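Local coordinates for period circadian protein homolog 2 (Mus musculus, PDB 3GDI) that acts as a mammalian circadian clock protein, a nuclear transcription regulator whose tandem PAS domains probably mediate interactions between clock proteins, at residues Val202-Ile215 / Phe227-Tyr241. Residues are numbered along the deposited sequence; the frame is centred on the assembly and turned at random.
Sequences VQLHPSDRPLMLAI and FDYSPIRFRTRNGEY
The guanidinium of R233 lies flat on the H205 ring, the planes 1° apart and R233 CZ 3.5 Å from H205 ND1. H205 has CG anti to its own N (chi1 -179°), which runs its side chain alongside that of R233. D208 OD1 accepts from R233 N at 2.9 Å through its anti lone pair; the same oxygen lies at the guanidinium edge, in a salt bridge whose NE-OD1 hydrogen bond is long and weak (3.5 Å), though nearly straight (175°). H205 CB makes a CH-pi contact over a face of the Y241 ring, as does Q203 CB over F234, 3.5 Å from F234 CZ. Between the backbones, R235 N donates to Q203 O (2.7 Å) and H205 N to R233 O (3.1 Å), making a single beta bridge centred on L204 and F234. R235 NH1 reaches V202 O from above the carbonyl plane, and a water links that oxygen to R235 NE and Y241 OH; R235 NH2 makes a salt bridge with E286. I215 CD1 makes a CH-pi contact over Y229 and approaches I232 CD1. Residues 202-208 thus bond to strand 227-235, an outermost strand of the 2-1-5-4-3 PAS sheet, and helix 209-221 begins packing on it.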
ATOM      1  N   VAL A 202      14.889 -10.615  -1.652  1.00 42.64           N
ATOM      2  CA  VAL A 202      14.899 -11.304  -2.932  1.00 44.41           C
ATOM      3  C   VAL A 202      15.655 -10.496  -3.987  1.00 45.86           C
ATOM      4  O   VAL A 202      16.408 -11.058  -4.788  1.00 48.24           O
ATOM      5  CB  VAL A 202      13.434 -11.631  -3.381  1.00 45.25           C
ATOM      6  CG1 VAL A 202      13.278 -11.567  -4.884  1.00 42.94           C
ATOM      7  CG2 VAL A 202      13.080 -13.021  -2.912  1.00 46.20           C
ATOM      8  N   GLN A 203      15.484  -9.179  -3.967  1.00 45.52           N
ATOM      9  CA  GLN A 203      16.158  -8.309  -4.926  1.00 45.65           C
ATOM     10  C   GLN A 203      17.648  -8.146  -4.660  1.00 45.66           C
ATOM     11  O   GLN A 203      18.380  -7.665  -5.513  1.00 50.15           O
ATOM     12  CB  GLN A 203      15.520  -6.923  -4.922  1.00 44.64           C
ATOM     13  CG  GLN A 203      14.056  -6.919  -5.268  1.00 45.20           C
ATOM     14  CD  GLN A 203      13.776  -7.563  -6.604  1.00 43.88           C
ATOM     15  OE1 GLN A 203      14.536  -7.405  -7.553  1.00 47.70           O
ATOM     16  NE2 GLN A 203      12.667  -8.277  -6.691  1.00 45.61           N
ATOM     17  N   LEU A 204      18.109  -8.525  -3.479  1.00 44.40           N
ATOM     18  CA  LEU A 204      19.524  -8.369  -3.175  1.00 43.70           C
ATOM     19  C   LEU A 204      20.342  -9.537  -3.688  1.00 44.24           C
ATOM     20  O   LEU A 204      19.842 -10.650  -3.808  1.00 46.84           O
ATOM     21  CB  LEU A 204      19.730  -8.217  -1.660  1.00 43.76           C
ATOM     22  CG  LEU A 204      19.785  -6.810  -1.053  1.00 43.84           C
ATOM     23  CD1 LEU A 204      18.590  -5.971  -1.450  1.00 41.86           C
ATOM     24  CD2 LEU A 204      19.834  -6.951   0.442  1.00 45.84           C
ATOM     25  N   HIS A 205      21.605  -9.283  -4.004  1.00 43.82           N
ATOM     26  CA  HIS A 205      22.471 -10.340  -4.473  1.00 45.65           C
ATOM     27  C   HIS A 205      22.557 -11.346  -3.334  1.00 46.63           C
ATOM     28  O   HIS A 205      22.622 -10.961  -2.170  1.00 45.10           O
ATOM     29  CB  HIS A 205      23.868  -9.792  -4.785  1.00 47.56           C
ATOM     30  CG  HIS A 205      24.821 -10.832  -5.294  1.00 50.33           C
ATOM     31  ND1 HIS A 205      25.322 -10.815  -6.578  1.00 49.99           N
ATOM     32  CD2 HIS A 205      25.307 -11.956  -4.713  1.00 50.37           C
ATOM     33  CE1 HIS A 205      26.068 -11.889  -6.768  1.00 50.72           C
ATOM     34  NE2 HIS A 205      26.074 -12.598  -5.653  1.00 52.66           N
ATOM     35  N   PRO A 206      22.550 -12.649  -3.653  1.00 47.96           N
ATOM     36  CA  PRO A 206      22.631 -13.681  -2.613  1.00 49.12           C
ATOM     37  C   PRO A 206      23.794 -13.538  -1.623  1.00 50.46           C
ATOM     38  O   PRO A 206      23.728 -14.047  -0.511  1.00 51.32           O
ATOM     39  CB  PRO A 206      22.679 -14.994  -3.416  1.00 48.45           C
ATOM     40  CG  PRO A 206      23.076 -14.576  -4.810  1.00 48.13           C
ATOM     41  CD  PRO A 206      22.369 -13.257  -4.981  1.00 48.02           C
ATOM     42  N   SER A 207      24.854 -12.840  -2.013  1.00 52.93           N
ATOM     43  CA  SER A 207      26.000 -12.657  -1.117  1.00 53.83           C
ATOM     44  C   SER A 207      25.897 -11.395  -0.256  1.00 53.87           C
ATOM     45  O   SER A 207      26.740 -11.159   0.605  1.00 53.34           O
ATOM     46  CB  SER A 207      27.303 -12.611  -1.919  1.00 53.87           C
ATOM     47  OG  SER A 207      27.486 -13.812  -2.647  1.00 59.60           O
ATOM     48  N   ASP A 208      24.871 -10.583  -0.497  1.00 54.02           N
ATOM     49  CA  ASP A 208      24.672  -9.362   0.266  1.00 53.14           C
ATOM     50  C   ASP A 208      23.415  -9.461   1.123  1.00 54.37           C
ATOM     51  O   ASP A 208      22.980  -8.479   1.717  1.00 56.59           O
ATOM     52  CB  ASP A 208      24.581  -8.169  -0.680  1.00 53.19           C
ATOM     53  CG  ASP A 208      25.891  -7.903  -1.408  1.00 55.32           C
ATOM     54  OD1 ASP A 208      25.909  -7.051  -2.333  1.00 53.64           O
ATOM     55  OD2 ASP A 208      26.905  -8.546  -1.048  1.00 54.84           O
ATOM     56  N   ARG A 209      22.830 -10.652   1.186  1.00 53.03           N
ATOM     57  CA  ARG A 209      21.634 -10.860   1.984  1.00 52.71           C
ATOM     58  C   ARG A 209      21.950 -10.956   3.471  1.00 54.38           C
ATOM     59  O   ARG A 209      21.303 -10.305   4.295  1.00 54.98           O
ATOM     60  CB  ARG A 209      20.903 -12.109   1.516  1.00 51.14           C
ATOM     61  CG  ARG A 209      20.191 -11.876   0.232  1.00 50.29           C
ATOM     62  CD  ARG A 209      19.522 -13.106  -0.293  1.00 50.30           C
ATOM     63  NE  ARG A 209      18.936 -12.794  -1.587  1.00 53.55           N
ATOM     64  CZ  ARG A 209      18.536 -13.698  -2.470  1.00 56.10           C
ATOM     65  NH1 ARG A 209      18.657 -14.988  -2.196  1.00 58.41           N
ATOM     66  NH2 ARG A 209      18.028 -13.307  -3.633  1.00 56.28           N
ATOM     67  N   PRO A 210      22.935 -11.788   3.842  1.00 55.29           N
ATOM     68  CA  PRO A 210      23.265 -11.888   5.266  1.00 54.78           C
ATOM     69  C   PRO A 210      23.640 -10.511   5.829  1.00 54.33           C
ATOM     70  O   PRO A 210      23.472 -10.243   7.017  1.00 55.34           O
ATOM     71  CB  PRO A 210      24.440 -12.862   5.274  1.00 54.42           C
ATOM     72  CG  PRO A 210      24.098 -13.788   4.135  1.00 54.39           C
ATOM     73  CD  PRO A 210      23.634 -12.827   3.060  1.00 54.52           C
ATOM     74  N   LEU A 211      24.148  -9.638   4.968  1.00 54.27           N
ATOM     75  CA  LEU A 211      24.525  -8.296   5.399  1.00 53.87           C
ATOM     76  C   LEU A 211      23.307  -7.567   5.943  1.00 51.83           C
ATOM     77  O   LEU A 211      23.422  -6.756   6.858  1.00 52.60           O
ATOM     78  CB  LEU A 211      25.111  -7.484   4.238  1.00 54.95           C
ATOM     79  CG  LEU A 211      26.540  -7.751   3.750  1.00 57.03           C
ATOM     80  CD1 LEU A 211      26.717  -9.220   3.377  1.00 57.64           C
ATOM     81  CD2 LEU A 211      26.828  -6.850   2.547  1.00 55.80           C
ATOM     82  N   MET A 212      22.143  -7.857   5.371  1.00 49.42           N
ATOM     83  CA  MET A 212      20.913  -7.208   5.802  1.00 50.23           C
ATOM     84  C   MET A 212      20.639  -7.399   7.283  1.00 49.05           C
ATOM     85  O   MET A 212      20.063  -6.524   7.929  1.00 47.98           O
ATOM     86  CB  MET A 212      19.717  -7.706   4.987  1.00 49.94           C
ATOM     87  CG  MET A 212      19.632  -7.098   3.617  1.00 52.68           C
ATOM     88  SD  MET A 212      19.739  -5.280   3.670  1.00 57.15           S
ATOM     89  CE  MET A 212      18.052  -4.860   3.837  1.00 51.95           C
ATOM     90  N   LEU A 213      21.062  -8.535   7.824  1.00 49.53           N
ATOM     91  CA  LEU A 213      20.848  -8.806   9.238  1.00 52.02           C
ATOM     92  C   LEU A 213      21.586  -7.790  10.101  1.00 53.04           C
ATOM     93  O   LEU A 213      21.038  -7.285  11.082  1.00 55.55           O
ATOM     94  CB  LEU A 213      21.325 -10.210   9.590  1.00 53.26           C
ATOM     95  CG  LEU A 213      21.112 -10.588  11.052  1.00 54.61           C
ATOM     96  CD1 LEU A 213      19.621 -10.618  11.359  1.00 55.15           C
ATOM     97  CD2 LEU A 213      21.744 -11.943  11.319  1.00 55.18           C
ATOM     98  N   ALA A 214      22.827  -7.491   9.730  1.00 51.52           N
ATOM     99  CA  ALA A 214      23.643  -6.538  10.471  1.00 50.02           C
ATOM    100  C   ALA A 214      23.154  -5.124  10.232  1.00 49.54           C
ATOM    101  O   ALA A 214      23.239  -4.261  11.100  1.00 51.38           O
ATOM    102  CB  ALA A 214      25.102  -6.658  10.054  1.00 49.45           C
ATOM    103  N   ILE A 215      22.635  -4.879   9.042  1.00 48.05           N
ATOM    104  CA  ILE A 215      22.152  -3.553   8.735  1.00 45.40           C
ATOM    105  C   ILE A 215      20.956  -3.224   9.608  1.00 45.32           C
ATOM    106  O   ILE A 215      20.866  -2.129  10.148  1.00 44.73           O
ATOM    107  CB  ILE A 215      21.792  -3.442   7.249  1.00 44.24           C
ATOM    108  CG1 ILE A 215      23.081  -3.461   6.431  1.00 45.60           C
ATOM    109  CG2 ILE A 215      21.015  -2.172   6.984  1.00 37.94           C
ATOM    110  CD1 ILE A 215      22.885  -3.827   4.965  1.00 51.38           C
ATOM    111  N   PHE A 227      22.570   6.337   8.598  1.00 49.29           N
ATOM    112  CA  PHE A 227      23.959   5.900   8.536  1.00 50.45           C
ATOM    113  C   PHE A 227      24.237   5.234   7.194  1.00 51.77           C
ATOM    114  O   PHE A 227      23.353   4.623   6.597  1.00 50.14           O
ATOM    115  CB  PHE A 227      24.292   4.950   9.698  1.00 49.08           C
ATOM    116  CG  PHE A 227      23.740   3.560   9.545  1.00 47.03           C
ATOM    117  CD1 PHE A 227      24.372   2.629   8.718  1.00 43.63           C
ATOM    118  CD2 PHE A 227      22.613   3.163  10.271  1.00 44.33           C
ATOM    119  CE1 PHE A 227      23.894   1.316   8.622  1.00 44.59           C
ATOM    120  CE2 PHE A 227      22.128   1.856  10.184  1.00 43.51           C
ATOM    121  CZ  PHE A 227      22.770   0.927   9.357  1.00 43.05           C
ATOM    122  N   ASP A 228      25.475   5.354   6.727  1.00 53.48           N
ATOM    123  CA  ASP A 228      25.865   4.788   5.447  1.00 54.01           C
ATOM    124  C   ASP A 228      26.386   3.364   5.487  1.00 55.70           C
ATOM    125  O   ASP A 228      26.982   2.912   6.466  1.00 53.64           O
ATOM    126  CB  ASP A 228      26.923   5.666   4.794  1.00 54.02           C
ATOM    127  CG  ASP A 228      26.415   7.052   4.484  1.00 54.92           C
ATOM    128  OD1 ASP A 228      27.250   7.950   4.251  1.00 54.62           O
ATOM    129  OD2 ASP A 228      25.183   7.244   4.464  1.00 57.40           O
ATOM    130  N   TYR A 229      26.134   2.663   4.392  1.00 57.61           N
ATOM    131  CA  TYR A 229      26.601   1.309   4.222  1.00 60.89           C
ATOM    132  C   TYR A 229      26.694   1.062   2.733  1.00 61.25           C
ATOM    133  O   TYR A 229      25.775   1.376   1.981  1.00 63.01           O
ATOM    134  CB  TYR A 229      25.651   0.288   4.841  1.00 65.31           C
ATOM    135  CG  TYR A 229      26.220  -1.110   4.777  1.00 69.89           C
ATOM    136  CD1 TYR A 229      26.902  -1.660   5.862  1.00 72.23           C
ATOM    137  CD2 TYR A 229      26.159  -1.852   3.594  1.00 73.48           C
ATOM    138  CE1 TYR A 229      27.516  -2.916   5.767  1.00 75.06           C
ATOM    139  CE2 TYR A 229      26.769  -3.102   3.487  1.00 75.61           C
ATOM    140  CZ  TYR A 229      27.446  -3.628   4.574  1.00 76.20           C
ATOM    141  OH  TYR A 229      28.060  -4.858   4.453  1.00 77.59           O
ATOM    142  N   SER A 230      27.819   0.501   2.315  1.00 62.27           N
ATOM    143  CA  SER A 230      28.064   0.193   0.916  1.00 60.72           C
ATOM    144  C   SER A 230      29.246  -0.756   0.825  1.00 57.88           C
ATOM    145  O   SER A 230      30.093  -0.781   1.718  1.00 58.87           O
ATOM    146  CB  SER A 230      28.368   1.476   0.146  1.00 62.46           C
ATOM    147  OG  SER A 230      29.232   2.304   0.895  1.00 66.17           O
ATOM    148  N   PRO A 231      29.316  -1.552  -0.254  1.00 54.41           N
ATOM    149  CA  PRO A 231      28.319  -1.542  -1.323  1.00 52.07           C
ATOM    150  C   PRO A 231      27.318  -2.676  -1.138  1.00 50.23           C
ATOM    151  O   PRO A 231      27.594  -3.661  -0.457  1.00 50.41           O
ATOM    152  CB  PRO A 231      29.164  -1.764  -2.555  1.00 52.40           C
ATOM    153  CG  PRO A 231      30.079  -2.863  -2.060  1.00 53.85           C
ATOM    154  CD  PRO A 231      30.473  -2.377  -0.648  1.00 52.62           C
ATOM    155  N   ILE A 232      26.157  -2.523  -1.750  1.00 45.88           N
ATOM    156  CA  ILE A 232      25.123  -3.535  -1.709  1.00 43.90           C
ATOM    157  C   ILE A 232      24.729  -3.678  -3.172  1.00 43.04           C
ATOM    158  O   ILE A 232      24.661  -2.683  -3.889  1.00 42.83           O
ATOM    159  CB  ILE A 232      23.892  -3.061  -0.872  1.00 44.25           C
ATOM    160  CG1 ILE A 232      24.114  -3.342   0.619  1.00 44.06           C
ATOM    161  CG2 ILE A 232      22.628  -3.762  -1.337  1.00 40.62           C
ATOM    162  CD1 ILE A 232      24.006  -4.803   0.983  1.00 44.62           C
ATOM    163  N   ARG A 233      24.500  -4.903  -3.625  1.00 43.47           N
ATOM    164  CA  ARG A 233      24.095  -5.114  -5.003  1.00 44.32           C
ATOM    165  C   ARG A 233      22.604  -5.398  -5.051  1.00 44.96           C
ATOM    166  O   ARG A 233      22.101  -6.229  -4.309  1.00 46.87           O
ATOM    167  CB  ARG A 233      24.906  -6.248  -5.616  1.00 43.76           C
ATOM    168  CG  ARG A 233      26.296  -5.784  -6.021  1.00 45.15           C
ATOM    169  CD  ARG A 233      27.171  -6.923  -6.454  1.00 48.54           C
ATOM    170  NE  ARG A 233      27.342  -7.888  -5.374  1.00 52.49           N
ATOM    171  CZ  ARG A 233      28.054  -9.006  -5.472  1.00 55.34           C
ATOM    172  NH1 ARG A 233      28.670  -9.305  -6.610  1.00 54.05           N
ATOM    173  NH2 ARG A 233      28.148  -9.827  -4.427  1.00 56.17           N
ATOM    174  N   PHE A 234      21.906  -4.679  -5.922  1.00 44.91           N
ATOM    175  CA  PHE A 234      20.459  -4.787  -6.076  1.00 44.63           C
ATOM    176  C   PHE A 234      20.128  -5.247  -7.503  1.00 47.83           C
ATOM    177  O   PHE A 234      20.639  -4.675  -8.475  1.00 48.73           O
ATOM    178  CB  PHE A 234      19.851  -3.410  -5.827  1.00 42.87           C
ATOM    179  CG  PHE A 234      18.375  -3.425  -5.579  1.00 43.20           C
ATOM    180  CD1 PHE A 234      17.879  -3.336  -4.272  1.00 42.57           C
ATOM    181  CD2 PHE A 234      17.476  -3.506  -6.638  1.00 39.44           C
ATOM    182  CE1 PHE A 234      16.502  -3.325  -4.024  1.00 41.06           C
ATOM    183  CE2 PHE A 234      16.101  -3.497  -6.401  1.00 41.25           C
ATOM    184  CZ  PHE A 234      15.612  -3.405  -5.091  1.00 40.29           C
ATOM    185  N   ARG A 235      19.278  -6.263  -7.638  1.00 47.16           N
ATOM    186  CA  ARG A 235      18.917  -6.772  -8.954  1.00 49.00           C
ATOM    187  C   ARG A 235      17.904  -5.907  -9.696  1.00 50.88           C
ATOM    188  O   ARG A 235      16.917  -5.446  -9.121  1.00 53.01           O
ATOM    189  CB  ARG A 235      18.377  -8.194  -8.842  1.00 49.84           C
ATOM    190  CG  ARG A 235      18.034  -8.826 -10.189  1.00 52.44           C
ATOM    191  CD  ARG A 235      18.015 -10.349 -10.098  1.00 54.68           C
ATOM    192  NE  ARG A 235      17.207 -10.811  -8.976  1.00 55.18           N
ATOM    193  CZ  ARG A 235      15.887 -10.680  -8.905  1.00 56.78           C
ATOM    194  NH1 ARG A 235      15.230 -11.121  -7.841  1.00 54.01           N
ATOM    195  NH2 ARG A 235      15.223 -10.121  -9.909  1.00 59.44           N
ATOM    196  N   THR A 236      18.146  -5.690 -10.983  1.00 49.97           N
ATOM    197  CA  THR A 236      17.231  -4.885 -11.772  1.00 51.54           C
ATOM    198  C   THR A 236      16.304  -5.791 -12.578  1.00 53.03           C
ATOM    199  O   THR A 236      16.407  -7.020 -12.522  1.00 51.04           O
ATOM    200  CB  THR A 236      17.983  -3.941 -12.735  1.00 50.85           C
ATOM    201  OG1 THR A 236      18.517  -4.692 -13.832  1.00 50.33           O
ATOM    202  CG2 THR A 236      19.124  -3.241 -12.009  1.00 49.56           C
ATOM    203  N   ARG A 237      15.406  -5.163 -13.330  1.00 54.79           N
ATOM    204  CA  ARG A 237      14.422  -5.863 -14.144  1.00 56.44           C
ATOM    205  C   ARG A 237      15.057  -6.801 -15.165  1.00 55.87           C
ATOM    206  O   ARG A 237      14.513  -7.860 -15.446  1.00 54.34           O
ATOM    207  CB  ARG A 237      13.535  -4.833 -14.858  1.00 60.48           C
ATOM    208  CG  ARG A 237      12.347  -5.395 -15.634  1.00 64.74           C
ATOM    209  CD  ARG A 237      11.339  -6.039 -14.703  1.00 70.31           C
ATOM    210  NE  ARG A 237       9.983  -6.062 -15.256  1.00 75.80           N
ATOM    211  CZ  ARG A 237       9.641  -6.622 -16.417  1.00 78.42           C
ATOM    212  NH1 ARG A 237      10.555  -7.216 -17.176  1.00 79.42           N
ATOM    213  NH2 ARG A 237       8.374  -6.594 -16.815  1.00 77.80           N
ATOM    214  N   ASN A 238      16.207  -6.417 -15.716  1.00 55.88           N
ATOM    215  CA  ASN A 238      16.871  -7.245 -16.717  1.00 55.15           C
ATOM    216  C   ASN A 238      17.797  -8.314 -16.133  1.00 55.54           C
ATOM    217  O   ASN A 238      18.616  -8.895 -16.847  1.00 55.75           O
ATOM    218  CB  ASN A 238      17.632  -6.360 -17.723  1.00 56.26           C
ATOM    219  CG  ASN A 238      18.899  -5.723 -17.140  1.00 57.43           C
ATOM    220  OD1 ASN A 238      19.430  -4.762 -17.699  1.00 56.17           O
ATOM    221  ND2 ASN A 238      19.390  -6.263 -16.033  1.00 57.28           N
ATOM    222  N   GLY A 239      17.668  -8.572 -14.832  1.00 54.54           N
ATOM    223  CA  GLY A 239      18.483  -9.601 -14.202  1.00 53.14           C
ATOM    224  C   GLY A 239      19.894  -9.176 -13.851  1.00 52.27           C
ATOM    225  O   GLY A 239      20.650  -9.927 -13.235  1.00 51.31           O
ATOM    226  N   GLU A 240      20.246  -7.957 -14.233  1.00 51.77           N
ATOM    227  CA  GLU A 240      21.571  -7.426 -13.967  1.00 52.11           C
ATOM    228  C   GLU A 240      21.549  -6.667 -12.650  1.00 51.27           C
ATOM    229  O   GLU A 240      20.540  -6.057 -12.297  1.00 51.41           O
ATOM    230  CB  GLU A 240      21.967  -6.472 -15.087  1.00 55.15           C
ATOM    231  CG  GLU A 240      23.403  -6.544 -15.498  1.00 59.18           C
ATOM    232  CD  GLU A 240      23.533  -6.884 -16.960  1.00 62.79           C
ATOM    233  OE1 GLU A 240      23.211  -8.034 -17.330  1.00 65.49           O
ATOM    234  OE2 GLU A 240      23.941  -6.001 -17.744  1.00 63.87           O
ATOM    235  N   TYR A 241      22.676  -6.693 -11.944  1.00 50.10           N
ATOM    236  CA  TYR A 241      22.821  -6.011 -10.663  1.00 47.57           C
ATOM    237  C   TYR A 241      23.485  -4.645 -10.782  1.00 46.39           C
ATOM    238  O   TYR A 241      24.376  -4.459 -11.600  1.00 47.26           O
ATOM    239  CB  TYR A 241      23.675  -6.851  -9.726  1.00 46.92           C
ATOM    240  CG  TYR A 241      22.987  -8.065  -9.182  1.00 49.09           C
ATOM    241  CD1 TYR A 241      22.089  -7.961  -8.120  1.00 47.91           C
ATOM    242  CD2 TYR A 241      23.211  -9.322  -9.741  1.00 48.79           C
ATOM    243  CE1 TYR A 241      21.428  -9.081  -7.630  1.00 48.37           C
ATOM    244  CE2 TYR A 241      22.551 -10.449  -9.257  1.00 48.90           C
ATOM    245  CZ  TYR A 241      21.664 -10.318  -8.203  1.00 48.78           C
ATOM    246  OH  TYR A 241      21.018 -11.431  -7.717  1.00 51.25           O
TER
HETATM  247  O   HOH W   1      18.830 -12.219  -6.556  1.00 49.69           O